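Local coordinates for protein mannan endo-1,4-beta-mannosidase (PDB 2C0H) that hydrolyses the beta-1,4-mannosidic linkages inside mannans, galactomannans and glucomannans as an endo-acting glycoside hydrolase, at residues S49-M54 with Q101-L106; A95-A100 with E152-G157; W226-D231 with E274-H279; H263-Q268 with Q297-G302. The protein carries 3 engineered substitutions. All coordinates share one frame; numbering follows the deposited sequence.

How the contacts relate
All four contacts belong to one (beta/alpha)8 barrel, in two groups on different parts of it. Contacts 1 and 2, with centres 10 Å apart, share helix 89-102. Contact 1 sets its C-terminal end beside helix 40-56, and contact 2 sets it against the turn entering strand 155-162. Their segments alternate along the chain. Contacts 3 and 4 follow later in sequence, also alternating, with centres 12 Å apart in the loops that leave strands 221-225, 260-263 and 290-294. Between the groups centres lie 27 to 31 Å apart. The first group, away from the active site, packs helices on each other and on the start of a strand, whereas the second shapes loops carrying probable substrate-binding residues.

Contact 1: S49-M54 with Q101-L106; sequences STLSDM and QRHNIL. Unlike the reference sequence in segment 49-54: Met54 (reference Ile).
In the (beta/alpha)8 barrel of this glycoside hydrolase, Leu51 of helix 40-56 meets His103 and Ile105, which lie just past the end of the adjacent helix 89-102. That helix closes with a Schellman motif. Asn104 takes a positive phi as its C-prime residue, Asn104 N bonds to Gln101 O, and Ile105 N turns back to Ala100 O. The turn at Asn104 lets Ile105 face the same neighbouring helix as His103.

The imidazole lies over the helix backbone: Leu51 CB is 4.0 Å from His103 CD2, and Ser52 CA is 3.8 Å from His103 CE1, with Ser52 N over the same face near the rim. The small side chain of Ser52, meeting the ring through CB alone, lets the imidazole lie this close. Farther along the leucine side chain, Leu51 CD2 reaches Ile105 CD1 at 3.8 Å. With CG1 beside its backbone N (chi1 -72°) and CD1 extended beyond it, Ile105 brings CD1 to 3.5 Å from Leu51 O and to 3.9 Å from Met54 CB, Met54 standing where the reference sequence has isoleucine.

Glu48 and Gln55, both of helix 40-56, hydrogen-bond the two nitrogens of His103 and so fix its rotation; two oxygen partners would probably favour a charged ring. Toward the barrel, Met54 and Ile105 rest on Val62 of strand 61-68. Among the helices, Trp330 of helix 330-339 touches Met54, and Tyr96 and Ala99 touch Leu51.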
loop_
_atom_site.group_PDB
_atom_site.type_symbol
_atom_site.label_atom_id
_atom_site.label_comp_id
_atom_site.label_asym_id
_atom_site.label_seq_id
_atom_site.Cartn_x
_atom_site.Cartn_y
_atom_site.Cartn_z
ATOM N N SER A 49 15.103 -4.943 14.914
ATOM C CA SER A 49 16.402 -4.817 14.252
ATOM C C SER A 49 16.247 -4.127 12.892
ATOM O O SER A 49 17.127 -3.377 12.472
ATOM C CB SER A 49 17.106 -6.168 14.121
ATOM O OG SER A 49 16.422 -7.047 13.275
ATOM N N THR A 50 15.130 -4.382 12.202
ATOM C CA THR A 50 14.855 -3.735 10.912
ATOM C C THR A 50 14.709 -2.223 11.109
ATOM O O THR A 50 15.246 -1.441 10.321
ATOM C CB THR A 50 13.590 -4.323 10.225
ATOM O OG1 THR A 50 13.804 -5.705 9.908
ATOM C CG2 THR A 50 13.254 -3.588 8.958
ATOM N N LEU A 51 13.972 -1.826 12.139
ATOM C CA LEU A 51 13.820 -0.405 12.473
ATOM C C LEU A 51 15.160 0.269 12.787
ATOM O O LEU A 51 15.398 1.392 12.357
ATOM C CB LEU A 51 12.883 -0.217 13.660
ATOM C CG LEU A 51 11.416 -0.589 13.483
ATOM C CD1 LEU A 51 10.740 -0.530 14.847
ATOM C CD2 LEU A 51 10.723 0.330 12.479
ATOM N N SER A 52 16.009 -0.417 13.548
ATOM C CA SER A 52 17.322 0.114 13.921
ATOM C C SER A 52 18.183 0.339 12.683
ATOM O O SER A 52 18.781 1.420 12.527
ATOM C CB SER A 52 18.041 -0.838 14.882
ATOM O OG SER A 52 19.321 -0.323 15.231
ATOM N N ASP A 53 18.254 -0.683 11.826
ATOM C CA ASP A 53 18.990 -0.623 10.547
ATOM C C ASP A 53 18.526 0.568 9.716
ATOM O O ASP A 53 19.331 1.335 9.186
ATOM C CB ASP A 53 18.772 -1.894 9.710
ATOM C CG ASP A 53 19.504 -3.121 10.242
ATOM O OD1 ASP A 53 20.266 -3.013 11.227
ATOM O OD2 ASP A 53 19.296 -4.219 9.652
ATOM N N MET A 54 17.214 0.714 9.589
ATOM C CA MET A 54 16.658 1.762 8.751
ATOM C C MET A 54 16.932 3.149 9.287
ATOM O O MET A 54 17.341 4.016 8.522
ATOM C CB MET A 54 15.170 1.544 8.524
ATOM C CG MET A 54 14.919 0.390 7.591
ATOM S SD MET A 54 13.176 0.124 7.321
ATOM C CE MET A 54 12.688 1.787 6.829
ATOM N N GLN A 101 8.166 4.571 16.757
ATOM C CA GLN A 101 8.248 5.956 17.217
ATOM C C GLN A 101 9.618 6.254 17.823
ATOM O O GLN A 101 10.168 7.316 17.585
ATOM C CB GLN A 101 7.150 6.245 18.244
ATOM C CG GLN A 101 7.040 7.696 18.613
ATOM C CD GLN A 101 5.917 7.981 19.584
ATOM O OE1 GLN A 101 4.961 7.210 19.699
ATOM N NE2 GLN A 101 6.012 9.109 20.272
ATOM N N ARG A 102 10.154 5.297 18.576
ATOM C CA ARG A 102 11.460 5.452 19.227
ATOM C C ARG A 102 12.576 5.605 18.187
ATOM O O ARG A 102 13.646 6.162 18.508
ATOM C CB ARG A 102 11.752 4.270 20.168
ATOM C CG ARG A 102 10.923 4.276 21.453
ATOM C CD ARG A 102 11.398 3.268 22.486
ATOM N NE ARG A 102 11.117 1.885 22.125
ATOM C CZ ARG A 102 9.999 1.219 22.421
ATOM N NH1 ARG A 102 9.006 1.795 23.087
ATOM N NH2 ARG A 102 9.872 -0.040 22.031
ATOM N N HIS A 103 12.327 5.128 16.961
ATOM C CA HIS A 103 13.279 5.223 15.831
ATOM C C HIS A 103 12.883 6.240 14.733
ATOM O O HIS A 103 13.464 6.250 13.638
ATOM C CB HIS A 103 13.463 3.838 15.196
ATOM C CG HIS A 103 14.146 2.848 16.085
ATOM N ND1 HIS A 103 15.519 2.764 16.183
ATOM C CD2 HIS A 103 13.652 1.902 16.916
ATOM C CE1 HIS A 103 15.839 1.801 17.030
ATOM N NE2 HIS A 103 14.725 1.263 17.489
ATOM N N ASN A 104 11.887 7.083 15.012
ATOM C CA ASN A 104 11.334 8.049 14.052
ATOM C C ASN A 104 10.919 7.466 12.686
ATOM O O ASN A 104 11.218 8.038 11.638
ATOM C CB ASN A 104 12.301 9.230 13.842
ATOM C CG ASN A 104 12.216 10.260 14.942
ATOM O OD1 ASN A 104 11.130 10.665 15.361
ATOM N ND2 ASN A 104 13.370 10.717 15.402
ATOM N N ILE A 105 10.215 6.338 12.710
ATOM C CA ILE A 105 9.765 5.669 11.481
ATOM C C ILE A 105 8.238 5.581 11.451
ATOM O O ILE A 105 7.633 5.281 12.477
ATOM C CB ILE A 105 10.419 4.281 11.380
ATOM C CG1 ILE A 105 11.911 4.478 11.035
ATOM C CG2 ILE A 105 9.733 3.435 10.353
ATOM C CD1 ILE A 105 12.724 3.209 11.070
ATOM N N LEU A 106 7.654 5.894 10.296
ATOM C CA LEU A 106 6.208 5.762 10.053
ATOM C C LEU A 106 5.866 4.391 9.488
ATOM O O LEU A 106 6.511 3.903 8.549
ATOM C CB LEU A 106 5.740 6.821 9.059
ATOM C CG LEU A 106 5.807 8.277 9.498
ATOM C CD1 LEU A 106 5.593 9.181 8.294
ATOM C CD2 LEU A 106 4.769 8.584 10.595
#

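Contact 2: A95-A100 with E152-G157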
loop_
_atom_site.group_PDB
_atom_site.type_symbol
_atom_site.label_atom_id
_atom_site.label_comp_id
_atom_site.label_asym_id
_atom_site.label_seq_id
_atom_site.Cartn_x
_atom_site.Cartn_y
_atom_site.Cartn_z
ATOM N N ALA A 95 2.283 -1.864 20.251
ATOM C CA ALA A 95 3.659 -2.094 20.731
ATOM C C ALA A 95 4.641 -1.840 19.600
ATOM O O ALA A 95 5.699 -1.251 19.820
ATOM C CB ALA A 95 3.831 -3.486 21.274
ATOM N N TYR A 96 4.301 -2.315 18.405
ATOM C CA TYR A 96 5.132 -2.093 17.212
ATOM C C TYR A 96 5.212 -0.615 16.886
ATOM O O TYR A 96 6.280 -0.088 16.604
ATOM C CB TYR A 96 4.616 -2.895 16.005
ATOM C CG TYR A 96 5.434 -2.748 14.730
ATOM C CD1 TYR A 96 6.825 -2.868 14.749
ATOM C CD2 TYR A 96 4.823 -2.543 13.500
ATOM C CE1 TYR A 96 7.567 -2.743 13.576
ATOM C CE2 TYR A 96 5.564 -2.422 12.332
ATOM C CZ TYR A 96 6.938 -2.525 12.374
ATOM O OH TYR A 96 7.667 -2.411 11.192
ATOM N N LEU A 97 4.074 0.063 16.920
ATOM C CA LEU A 97 4.071 1.507 16.678
ATOM C C LEU A 97 4.939 2.281 17.694
ATOM O O LEU A 97 5.593 3.249 17.312
ATOM C CB LEU A 97 2.626 2.045 16.631
ATOM C CG LEU A 97 1.823 1.622 15.394
ATOM C CD1 LEU A 97 0.334 1.892 15.647
ATOM C CD2 LEU A 97 2.286 2.325 14.110
ATOM N N HIS A 98 4.957 1.855 18.962
ATOM C CA HIS A 98 5.797 2.508 19.982
ATOM C C HIS A 98 7.269 2.279 19.675
ATOM O O HIS A 98 8.065 3.194 19.822
ATOM C CB HIS A 98 5.494 2.019 21.392
ATOM C CG HIS A 98 4.183 2.483 21.940
ATOM N ND1 HIS A 98 3.448 3.506 21.384
ATOM C CD2 HIS A 98 3.485 2.059 23.017
ATOM C CE1 HIS A 98 2.345 3.687 22.093
ATOM N NE2 HIS A 98 2.343 2.818 23.087
ATOM N N ALA A 99 7.625 1.075 19.239
ATOM C CA ALA A 99 9.003 0.797 18.801
ATOM C C ALA A 99 9.416 1.656 17.605
ATOM O O ALA A 99 10.523 2.204 17.569
ATOM C CB ALA A 99 9.157 -0.686 18.477
ATOM N N ALA A 100 8.526 1.793 16.627
ATOM C CA ALA A 100 8.787 2.606 15.440
ATOM C C ALA A 100 8.986 4.079 15.834
ATOM O O ALA A 100 9.900 4.745 15.345
ATOM C CB ALA A 100 7.646 2.469 14.428
ATOM N N GLU A 152 -1.620 7.402 17.413
ATOM C CA GLU A 152 -0.236 6.945 17.479
ATOM C C GLU A 152 0.599 7.714 16.480
ATOM O O GLU A 152 0.301 7.710 15.292
ATOM C CB GLU A 152 -0.146 5.448 17.194
ATOM C CG GLU A 152 -0.702 4.586 18.317
ATOM C CD GLU A 152 0.113 4.708 19.601
ATOM O OE1 GLU A 152 1.310 5.081 19.531
ATOM O OE2 GLU A 152 -0.437 4.447 20.697
ATOM N N LYS A 153 1.652 8.364 16.967
ATOM C CA LYS A 153 2.464 9.223 16.111
ATOM C C LYS A 153 3.200 8.463 15.009
ATOM O O LYS A 153 3.486 9.040 13.965
ATOM C CB LYS A 153 3.466 10.036 16.928
ATOM C CG LYS A 153 2.861 11.244 17.639
ATOM C CD LYS A 153 3.809 11.867 18.671
ATOM C CE LYS A 153 5.246 11.902 18.196
ATOM N NZ LYS A 153 6.082 12.791 19.044
ATOM N N ALA A 154 3.491 7.188 15.220
ATOM C CA ALA A 154 4.160 6.395 14.190
ATOM C C ALA A 154 3.231 5.771 13.142
ATOM O O ALA A 154 3.702 5.115 12.222
ATOM C CB ALA A 154 5.016 5.329 14.825
ATOM N N LEU A 155 1.913 5.963 13.246
ATOM C CA LEU A 155 1.024 5.420 12.235
ATOM C C LEU A 155 1.015 6.306 10.986
ATOM O O LEU A 155 0.535 7.443 11.018
ATOM C CB LEU A 155 -0.391 5.242 12.786
ATOM C CG LEU A 155 -1.411 4.760 11.754
ATOM C CD1 LEU A 155 -1.104 3.341 11.281
ATOM C CD2 LEU A 155 -2.800 4.848 12.347
ATOM N N GLY A 156 1.614 5.815 9.900
ATOM C CA GLY A 156 1.605 6.514 8.629
ATOM C C GLY A 156 0.280 6.428 7.904
ATOM O O GLY A 156 -0.223 7.434 7.410
ATOM N N GLY A 157 -0.280 5.225 7.796
ATOM C CA GLY A 157 -1.541 5.047 7.081
ATOM C C GLY A 157 -1.843 3.607 6.735
ATOM O O GLY A 157 -1.260 2.675 7.318
#
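Segment 95-100 of helix 89-102 comes closest to the type I beta turn of Glu152 to Leu155 at Leu97 and Ala154, whose CA atoms are 5.5 Å apart. Small residues make this possible: Ala154 CB sits 3.3 Å from Leu97 O, and Ala100 CB meets the same methyl, Ala154 CB, at 3.9 Å. Leu97 spreads its two branches over the turn. Its CD1 lies 3.9 Å from Glu152 CG, while Leu97 CD2 lies 3.7 Å from Ala154 O and also touches the Leu155 side chain.

Glu152 folds back at chi2 (-65°), which turns CD away from an extended course. Its OE1 lies at the edge of the His98 ring, 3.1 Å from His98 CE1, with ring and carboxylate planes 57° apart. The other oxygen, OE2, forms a salt bridge with Arg94, one turn earlier on the same helix. An alanine in place of Glu152 would probably leave Arg94 without its charged mate and, with CG gone, open a gap beside Leu97 CD1 and the His98 ring.

The contact thus pairs an apolar patch of Leu97, Ala100, Ala154 and Leu155 with a polar one of His98 and Glu152. The buried glutamate might mildly favour a protonated His98, though Arg94 offsets much of its charge.

Contact 3: W226-D231 with E274-H279; sequences WNMKAD and ESPFKH
The amide of Asn227 and the carboxylate of Glu274 are the flat groups that meet here, their planes 37° apart and their side chains crossing at about a right angle. At the nitrogen edge of the amide, Asn227 ND2 donates to Glu274 OE2 over 3.0 Å. The oxygen lies almost in the amide plane but is met on its anti side, with the donor somewhat above the carboxylate plane. On the other branch of the amide, Asn227 OD1 lies 3.3 Å from Glu274 CG. The Trp226 ring belongs to the same loop, and Asn227 CB sits over the centre of one of its faces.

Asn227 CG is anti to the backbone N (chi1 -175°), and OD1 accepts from Lys229 N at 2.9 Å in an Asx turn that opens the short 3-10 segment 228-230. Glu274 CG takes the crowded position between its backbone N and carbonyl carbon (chi1 82°), which brings it up to that amide oxygen. Met228 CB packs 3.3 Å from Glu274 O, and Met228 CE reaches Pro276 CD at 4.3 Å. The bent methionine also rests on Val262 and Met290 of the barrel strands.

An asparagine suits the junction because one amide both accepts from its own loop and donates to the next, which fixes its flip. Lys229 NZ, 4.7 Å from Glu274 OE1, would add long-range attraction without direct contact. Together these bonds tie down the loop just after Trp226, a probable substrate-binding residue.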
loop_
_atom_site.group_PDB
_atom_site.type_symbol
_atom_site.label_atom_id
_atom_site.label_comp_id
_atom_site.label_asym_id
_atom_site.label_seq_id
_atom_site.Cartn_x
_atom_site.Cartn_y
_atom_site.Cartn_z
ATOM N N TRP A 226 -0.392 -3.114 -9.169
ATOM C CA TRP A 226 0.675 -3.957 -9.729
ATOM C C TRP A 226 1.444 -3.342 -10.889
ATOM O O TRP A 226 2.613 -3.679 -11.099
ATOM C CB TRP A 226 0.112 -5.341 -10.099
ATOM C CG TRP A 226 0.309 -5.790 -11.521
ATOM C CD1 TRP A 226 1.254 -6.671 -11.990
ATOM C CD2 TRP A 226 -0.471 -5.410 -12.659
ATOM N NE1 TRP A 226 1.109 -6.840 -13.334
ATOM C CE2 TRP A 226 0.060 -6.084 -13.778
ATOM C CE3 TRP A 226 -1.566 -4.559 -12.846
ATOM C CZ2 TRP A 226 -0.464 -5.933 -15.057
ATOM C CZ3 TRP A 226 -2.083 -4.407 -14.120
ATOM C CH2 TRP A 226 -1.528 -5.085 -15.215
ATOM N N ASN A 227 0.812 -2.448 -11.639
ATOM C CA ASN A 227 1.395 -1.897 -12.869
ATOM C C ASN A 227 0.680 -0.605 -13.244
ATOM O O ASN A 227 -0.524 -0.474 -13.034
ATOM C CB ASN A 227 1.309 -2.920 -14.012
ATOM C CG ASN A 227 2.011 -2.468 -15.290
ATOM O OD1 ASN A 227 1.424 -1.795 -16.127
ATOM N ND2 ASN A 227 3.246 -2.911 -15.476
ATOM N N MET A 228 1.422 0.340 -13.807
ATOM C CA MET A 228 0.849 1.613 -14.227
ATOM C C MET A 228 -0.314 1.506 -15.225
ATOM O O MET A 228 -1.127 2.433 -15.306
ATOM C CB MET A 228 1.957 2.491 -14.816
ATOM C CG MET A 228 1.591 3.919 -15.095
ATOM S SD MET A 228 1.068 4.880 -13.662
ATOM C CE MET A 228 2.525 4.784 -12.671
ATOM N N LYS A 229 -0.409 0.418 -15.988
ATOM C CA LYS A 229 -1.539 0.212 -16.911
ATOM C C LYS A 229 -2.918 0.261 -16.258
ATOM O O LYS A 229 -3.902 0.475 -16.959
ATOM C CB LYS A 229 -1.392 -1.108 -17.677
ATOM C CG LYS A 229 -0.311 -1.050 -18.727
ATOM C CD LYS A 229 -0.159 -2.353 -19.465
ATOM C CE LYS A 229 0.839 -2.206 -20.605
ATOM N NZ LYS A 229 1.058 -3.501 -21.320
ATOM N N ALA A 230 -2.976 0.080 -14.944
ATOM C CA ALA A 230 -4.230 0.151 -14.194
ATOM C C ALA A 230 -4.352 1.436 -13.349
ATOM O O ALA A 230 -5.301 1.583 -12.570
ATOM C CB ALA A 230 -4.366 -1.083 -13.323
ATOM N N ASP A 231 -3.396 2.359 -13.490
ATOM C CA ASP A 231 -3.268 3.504 -12.561
ATOM C C ASP A 231 -3.078 4.862 -13.263
ATOM O O ASP A 231 -2.670 5.831 -12.620
ATOM C CB ASP A 231 -2.114 3.255 -11.552
ATOM C CG ASP A 231 -2.385 3.852 -10.164
ATOM O OD1 ASP A 231 -2.516 5.090 -10.036
ATOM O OD2 ASP A 231 -2.443 3.087 -9.172
ATOM N N GLU A 274 5.389 1.833 -19.874
ATOM C CA GLU A 274 4.502 2.303 -18.808
ATOM C C GLU A 274 5.198 2.587 -17.466
ATOM O O GLU A 274 4.612 3.223 -16.576
ATOM C CB GLU A 274 3.343 1.308 -18.606
ATOM C CG GLU A 274 3.644 0.095 -17.735
ATOM C CD GLU A 274 4.468 -0.975 -18.411
ATOM O OE1 GLU A 274 4.667 -0.916 -19.645
ATOM O OE2 GLU A 274 4.919 -1.890 -17.683
ATOM N N SER A 275 6.435 2.125 -17.284
ATOM C CA SER A 275 7.090 2.226 -15.977
ATOM C C SER A 275 7.361 3.658 -15.500
ATOM O O SER A 275 7.816 4.482 -16.288
ATOM C CB SER A 275 8.430 1.486 -15.975
ATOM O OG SER A 275 9.117 1.706 -14.754
ATOM N N PRO A 276 7.111 3.945 -14.206
ATOM C CA PRO A 276 7.496 5.239 -13.638
ATOM C C PRO A 276 8.992 5.519 -13.675
ATOM O O PRO A 276 9.380 6.662 -13.502
ATOM C CB PRO A 276 6.990 5.185 -12.195
ATOM C CG PRO A 276 6.644 3.783 -11.922
ATOM C CD PRO A 276 6.414 3.100 -13.215
ATOM N N PHE A 277 9.830 4.509 -13.888
ATOM C CA PHE A 277 11.259 4.786 -14.079
ATOM C C PHE A 277 11.645 5.212 -15.509
ATOM O O PHE A 277 12.825 5.484 -15.770
ATOM C CB PHE A 277 12.106 3.589 -13.609
ATOM C CG PHE A 277 12.104 3.401 -12.110
ATOM C CD1 PHE A 277 12.710 4.319 -11.255
ATOM C CD2 PHE A 277 11.489 2.298 -11.528
ATOM C CE1 PHE A 277 12.686 4.156 -9.876
ATOM C CE2 PHE A 277 11.480 2.128 -10.146
ATOM C CZ PHE A 277 12.066 3.054 -9.315
ATOM N N LYS A 278 10.676 5.292 -16.421
ATOM C CA LYS A 278 10.916 5.759 -17.803
ATOM C C LYS A 278 10.329 7.148 -18.075
ATOM O O LYS A 278 10.493 7.693 -19.183
ATOM C CB LYS A 278 10.332 4.767 -18.811
ATOM C CG LYS A 278 10.972 3.374 -18.793
ATOM C CD LYS A 278 12.490 3.403 -18.981
ATOM C CE LYS A 278 12.915 4.072 -20.271
ATOM N NZ LYS A 278 14.398 3.950 -20.474
ATOM N N HIS A 279 9.668 7.718 -17.072
ATOM C CA HIS A 279 8.972 8.999 -17.223
ATOM C C HIS A 279 8.980 9.786 -15.922
ATOM O O HIS A 279 9.129 9.219 -14.835
ATOM C CB HIS A 279 7.503 8.768 -17.618
ATOM C CG HIS A 279 7.319 7.949 -18.853
ATOM N ND1 HIS A 279 7.409 8.478 -20.120
ATOM C CD2 HIS A 279 7.055 6.631 -19.011
ATOM C CE1 HIS A 279 7.213 7.520 -21.008
ATOM N NE2 HIS A 279 6.994 6.390 -20.359
#

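Contact 4: H263-Q268 with Q297-G302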
loop_
_atom_site.group_PDB
_atom_site.type_symbol
_atom_site.label_atom_id
_atom_site.label_comp_id
_atom_site.label_asym_id
_atom_site.label_seq_id
_atom_site.Cartn_x
_atom_site.Cartn_y
_atom_site.Cartn_z
ATOM N N HIS A 263 3.687 -0.384 -8.362
ATOM C CA HIS A 263 4.838 -1.259 -8.320
ATOM C C HIS A 263 5.478 -1.355 -9.708
ATOM O O HIS A 263 4.803 -1.205 -10.736
ATOM C CB HIS A 263 4.389 -2.628 -7.826
ATOM C CG HIS A 263 3.667 -2.582 -6.509
ATOM N ND1 HIS A 263 2.947 -3.651 -6.020
ATOM C CD2 HIS A 263 3.548 -1.597 -5.589
ATOM C CE1 HIS A 263 2.422 -3.323 -4.853
ATOM N NE2 HIS A 263 2.771 -2.083 -4.567
ATOM N N THR A 264 6.788 -1.582 -9.767
ATOM C CA THR A 264 7.414 -1.681 -11.088
ATOM C C THR A 264 8.654 -2.562 -11.067
ATOM O O THR A 264 9.538 -2.411 -10.208
ATOM C CB THR A 264 7.697 -0.260 -11.659
ATOM O OG1 THR A 264 8.160 -0.329 -13.021
ATOM C CG2 THR A 264 8.672 0.458 -10.797
ATOM N N TYR A 265 8.656 -3.524 -11.984
ATOM C CA TYR A 265 9.751 -4.474 -12.160
ATOM C C TYR A 265 10.048 -4.610 -13.647
ATOM O O TYR A 265 9.138 -4.534 -14.475
ATOM C CB TYR A 265 9.349 -5.830 -11.590
ATOM C CG TYR A 265 9.029 -5.830 -10.108
ATOM C CD1 TYR A 265 10.035 -5.909 -9.154
ATOM C CD2 TYR A 265 7.719 -5.783 -9.656
ATOM C CE1 TYR A 265 9.767 -5.927 -7.799
ATOM C CE2 TYR A 265 7.436 -5.815 -8.299
ATOM C CZ TYR A 265 8.463 -5.881 -7.365
ATOM O OH TYR A 265 8.250 -5.930 -6.001
ATOM N N ASP A 266 11.318 -4.794 -13.993
ATOM C CA ASP A 266 11.703 -4.961 -15.391
ATOM C C ASP A 266 11.311 -6.346 -15.918
ATOM O O ASP A 266 10.847 -7.200 -15.160
ATOM C CB ASP A 266 13.200 -4.692 -15.585
ATOM C CG ASP A 266 14.093 -5.769 -14.984
ATOM O OD1 ASP A 266 13.595 -6.776 -14.454
ATOM O OD2 ASP A 266 15.326 -5.596 -15.026
ATOM N N TRP A 267 11.481 -6.545 -17.218
ATOM C CA TRP A 267 11.254 -7.846 -17.838
ATOM C C TRP A 267 12.349 -8.052 -18.862
ATOM O O TRP A 267 12.541 -7.205 -19.719
ATOM C CB TRP A 267 9.889 -7.906 -18.509
ATOM C CG TRP A 267 9.652 -9.224 -19.176
ATOM C CD1 TRP A 267 9.520 -9.459 -20.514
ATOM C CD2 TRP A 267 9.570 -10.498 -18.532
ATOM N NE1 TRP A 267 9.341 -10.802 -20.741
ATOM C CE2 TRP A 267 9.369 -11.463 -19.541
ATOM C CE3 TRP A 267 9.649 -10.918 -17.199
ATOM C CZ2 TRP A 267 9.232 -12.823 -19.257
ATOM C CZ3 TRP A 267 9.512 -12.270 -16.918
ATOM C CH2 TRP A 267 9.309 -13.206 -17.943
ATOM N N GLN A 268 13.062 -9.168 -18.753
ATOM C CA GLN A 268 14.234 -9.435 -19.593
ATOM C C GLN A 268 15.160 -8.206 -19.658
ATOM O O GLN A 268 15.588 -7.785 -20.741
ATOM C CB GLN A 268 13.799 -9.892 -20.994
ATOM C CG GLN A 268 12.800 -11.062 -20.991
ATOM C CD GLN A 268 12.331 -11.463 -22.385
ATOM O OE1 GLN A 268 12.684 -10.829 -23.383
ATOM N NE2 GLN A 268 11.530 -12.521 -22.459
ATOM N N GLN A 297 16.833 -3.268 -7.251
ATOM C CA GLN A 297 17.939 -3.229 -8.208
ATOM C C GLN A 297 18.032 -4.530 -9.006
ATOM O O GLN A 297 18.399 -4.526 -10.181
ATOM C CB GLN A 297 19.209 -2.979 -7.422
ATOM C CG GLN A 297 20.459 -2.836 -8.207
ATOM C CD GLN A 297 21.646 -2.686 -7.293
ATOM O OE1 GLN A 297 21.664 -1.849 -6.373
ATOM N NE2 GLN A 297 22.643 -3.526 -7.512
ATOM N N GLU A 298 17.675 -5.637 -8.380
ATOM C CA GLU A 298 17.717 -6.928 -9.055
ATOM C C GLU A 298 16.786 -6.987 -10.278
ATOM O O GLU A 298 17.040 -7.728 -11.234
ATOM C CB GLU A 298 17.416 -8.045 -8.046
ATOM C CG GLU A 298 18.538 -8.291 -7.002
ATOM C CD GLU A 298 18.634 -7.267 -5.851
ATOM O OE1 GLU A 298 17.811 -6.331 -5.755
ATOM O OE2 GLU A 298 19.548 -7.399 -4.998
ATOM N N HIS A 299 15.723 -6.185 -10.253
ATOM C CA HIS A 299 14.777 -6.055 -11.358
ATOM C C HIS A 299 14.689 -4.604 -11.830
ATOM O O HIS A 299 13.611 -4.112 -12.184
ATOM C CB HIS A 299 13.408 -6.585 -10.907
ATOM C CG HIS A 299 13.449 -8.019 -10.488
ATOM N ND1 HIS A 299 13.665 -8.406 -9.184
ATOM C CD2 HIS A 299 13.336 -9.161 -11.205
ATOM C CE1 HIS A 299 13.680 -9.726 -9.114
ATOM N NE2 HIS A 299 13.485 -10.208 -10.327
ATOM N N GLY A 300 15.839 -3.937 -11.878
ATOM C CA GLY A 300 15.922 -2.513 -12.202
ATOM C C GLY A 300 16.561 -2.125 -13.523
ATOM O O GLY A 300 16.967 -0.974 -13.694
ATOM N N ALA A 301 16.644 -3.070 -14.461
ATOM C CA ALA A 301 17.104 -2.775 -15.826
ATOM C C ALA A 301 18.478 -2.105 -15.844
ATOM O O ALA A 301 18.723 -1.216 -16.651
ATOM C CB ALA A 301 16.081 -1.912 -16.551
ATOM N N GLY A 302 19.365 -2.531 -14.951
ATOM C CA GLY A 302 20.716 -1.980 -14.873
ATOM C C GLY A 302 20.896 -0.739 -14.012
ATOM O O GLY A 302 22.027 -0.284 -13.802
HETATM O O HOH W 1 12.253 -2.853 -9.776
#
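Asp266 joins two loops at the C-terminal ends of the barrel strands, the face where a (beta/alpha)8 glycosidase carries its active site; it reaches from the loop after strand 260-263 to His299 and Ala301 in the loop after 290-294. The backbone begins the link, Asp266 N donating to His299 O at 3.0 Å.

From there the side chain meets the partner backbone atom by atom. Asp266 CB lies 3.5 Å from His299 O. With chi1 at 71°, CG falls between the backbone N and the carbonyl carbon and comes to rest over the His299 carbonyl group. The two oxygens then part: OD1 is 3.6 Å from His299 CB, near the plane of the imidazole at its edge, whereas OD2 accepts from Ala301 N at 2.9 Å. That bond is bent, 139° at the hydrogen, and reaches OD2 on its anti side. Aspartate suits the site because its short side chain carries an acceptor, OD2, to Ala301 N. An alanine here would keep the backbone bond to His299 O but would probably leave Ala301 N without its acceptor and that loop freer to shift.

Next to it, Tyr265 turns an edge to the face of His299 in an offset edge-to-face pair, planes 87° apart, with Tyr265 CD1 3.9 Å from His299 CB. Tyr265, probably a substrate-binding residue, hydrogen-bonds through OH to Glu294, the likely nucleophile, while Asn296 holds His299 ND1. A water also bridges the two loops, bonding Thr264 O at 2.8 Å and His299 O at 3.0 Å.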